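Vivid PAS protein VVD (Neurospora crassa, PDB 3D72) senses blue light through a flavin-binding LOV domain of the PAS family, forming a rapidly exchanging dimer upon light activation in this fungal circadian photoreceptor. Local coordinates at residues 65-70 against 117-122. The protein carries 1 engineered substitution. Sequence-based numbering, arbitrary orientation.
Sequences NAEVLG and FKKNGQ
The backbones of 65-70 and 117-122 stay well apart, with CA of Glu67 and CA of Lys119 9.8 Å from each other, and only the side chains of these two residues bridge the gap. In the PAS fold of this LOV protein, the contact ties the short helix 65-68 to the beta hairpin connecting strands 110-117 and 123-134, whose type I turn runs from Lys118 to Gly121. The turn is closed by Gly121 N donating to Lys118 O, and Lys118 N donates to Gln122 O at 2.9 Å. Lys119 is the second residue of the turn, and its CB points toward the helical segment. Its CG lies anti to the backbone N (chi1 -179°), and the chain runs extended as far as CE before bending at chi4 (58°), which swings the ammonium group onto the carboxylate. Glu67 reaches out to meet it, and the two side chains cross at about a right angle. OE1 of Glu67 accepts a hydrogen bond from the backbone N of Ser64, just ahead of the helix, so each carboxylate oxygen has a hydrogen-bonding partner, which probably restricts its rotation. With an alanine in place of Glu67, the ammonium group of Lys119 would probably lose its carboxylate mate and be left more mobile, and Ser64 N would lose an acceptor. The contact is small, burying 79 Å² in all, and lies at the surface; the Lys119 side chain is about 13 Å from the bound FAD. The hairpin is also tied by a backbone hydrogen bond between Lys119 and Thr61, at the end of helix 55-61. In the salt bridge itself, Lys119 NZ donates to the syn lone pair of Glu67 OE2 at 2.7 Å.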
loop_
_atom_site.group_PDB
_atom_site.type_symbol
_atom_site.label_atom_id
_atom_site.label_comp_id
_atom_site.label_asym_id
_atom_site.label_seq_id
_atom_site.Cartn_x
_atom_site.Cartn_y
_atom_site.Cartn_z
ATOM N N ASN A 65 21.898 8.837 -2.715
ATOM C CA ASN A 65 21.207 8.263 -3.864
ATOM C C ASN A 65 22.189 8.038 -5.009
ATOM O O ASN A 65 22.185 6.983 -5.645
ATOM C CB ASN A 65 20.093 9.198 -4.346
ATOM C CG ASN A 65 18.711 8.687 -4.004
ATOM O OD1 ASN A 65 18.359 7.552 -4.324
ATOM N ND2 ASN A 65 17.914 9.528 -3.354
ATOM N N ALA A 66 23.032 9.036 -5.265
ATOM C CA ALA A 66 24.016 8.956 -6.338
ATOM C C ALA A 66 24.986 7.797 -6.157
ATOM O O ALA A 66 25.459 7.213 -7.129
ATOM C CB ALA A 66 24.790 10.266 -6.428
ATOM N N GLU A 67 25.276 7.466 -4.904
ATOM C CA GLU A 67 26.200 6.383 -4.600
ATOM C C GLU A 67 25.586 4.991 -4.647
ATOM O O GLU A 67 26.311 4.015 -4.821
ATOM C CB GLU A 67 26.829 6.598 -3.225
ATOM C CG GLU A 67 27.795 7.771 -3.170
ATOM C CD GLU A 67 28.350 7.992 -1.782
ATOM O OE1 GLU A 67 27.541 8.042 -0.828
ATOM O OE2 GLU A 67 29.587 8.121 -1.648
ATOM N N VAL A 68 24.267 4.879 -4.504
ATOM C CA VAL A 68 23.663 3.550 -4.520
ATOM C C VAL A 68 22.919 3.176 -5.799
ATOM O O VAL A 68 22.951 2.019 -6.213
ATOM C CB VAL A 68 22.711 3.346 -3.310
ATOM C CG1 VAL A 68 23.444 3.682 -2.012
ATOM C CG2 VAL A 68 21.472 4.188 -3.465
ATOM N N LEU A 69 22.268 4.146 -6.431
ATOM C CA LEU A 69 21.515 3.877 -7.654
ATOM C C LEU A 69 22.361 3.321 -8.794
ATOM O O LEU A 69 23.447 3.821 -9.085
ATOM C CB LEU A 69 20.815 5.152 -8.126
ATOM C CG LEU A 69 19.369 5.397 -7.695
ATOM C CD1 LEU A 69 19.156 5.031 -6.232
ATOM C CD2 LEU A 69 19.030 6.859 -7.957
ATOM N N GLY A 70 21.850 2.274 -9.437
ATOM C CA GLY A 70 22.549 1.681 -10.561
ATOM C C GLY A 70 23.529 0.577 -10.216
ATOM O O GLY A 70 24.142 -0.012 -11.104
ATOM N N PHE A 117 28.119 -3.105 5.948
ATOM C CA PHE A 117 28.918 -1.992 6.439
ATOM C C PHE A 117 28.388 -0.662 5.915
ATOM O O PHE A 117 28.055 -0.544 4.738
ATOM C CB PHE A 117 30.377 -2.167 6.001
ATOM C CG PHE A 117 31.008 -3.430 6.496
ATOM C CD1 PHE A 117 31.681 -3.457 7.714
ATOM C CD2 PHE A 117 30.902 -4.600 5.760
ATOM C CE1 PHE A 117 32.227 -4.642 8.199
ATOM C CE2 PHE A 117 31.438 -5.796 6.227
ATOM C CZ PHE A 117 32.111 -5.814 7.460
ATOM N N LYS A 118 28.314 0.315 6.801
ATOM C CA LYS A 118 27.846 1.635 6.431
ATOM C C LYS A 118 28.998 2.309 5.689
ATOM O O LYS A 118 30.122 1.806 5.675
ATOM C CB LYS A 118 27.450 2.415 7.683
ATOM C CG LYS A 118 26.412 1.698 8.544
ATOM C CD LYS A 118 25.885 2.607 9.632
ATOM C CE LYS A 118 24.797 1.929 10.448
ATOM N NZ LYS A 118 24.174 2.880 11.411
ATOM N N LYS A 119 28.716 3.467 5.047
ATOM C CA LYS A 119 29.723 4.191 4.286
ATOM C C LYS A 119 30.990 4.490 5.086
ATOM O O LYS A 119 32.100 4.433 4.549
ATOM C CB LYS A 119 29.126 5.510 3.766
ATOM C CG LYS A 119 30.084 6.374 2.928
ATOM C CD LYS A 119 29.410 7.671 2.482
ATOM C CE LYS A 119 30.390 8.609 1.791
ATOM N NZ LYS A 119 31.027 7.965 0.613
ATOM N N ASN A 120 30.818 4.826 6.358
ATOM C CA ASN A 120 31.955 5.139 7.215
ATOM C C ASN A 120 32.659 3.884 7.721
ATOM O O ASN A 120 33.561 3.967 8.559
ATOM C CB ASN A 120 31.511 6.010 8.400
ATOM C CG ASN A 120 30.624 5.271 9.388
ATOM O OD1 ASN A 120 30.177 5.848 10.380
ATOM N ND2 ASN A 120 30.374 3.995 9.133
ATOM N N GLY A 121 32.241 2.726 7.222
ATOM C CA GLY A 121 32.862 1.472 7.621
ATOM C C GLY A 121 32.291 0.782 8.848
ATOM O O GLY A 121 32.786 -0.277 9.243
ATOM N N GLN A 122 31.256 1.354 9.453
ATOM C CA GLN A 122 30.666 0.743 10.639
ATOM C C GLN A 122 29.955 -0.565 10.310
ATOM O O GLN A 122 29.040 -0.603 9.489
ATOM C CB GLN A 122 29.675 1.691 11.309
ATOM C CG GLN A 122 28.886 1.034 12.438
ATOM C CD GLN A 122 27.663 1.836 12.848
ATOM O OE1 GLN A 122 26.690 1.285 13.365
ATOM N NE2 GLN A 122 27.710 3.146 12.626
#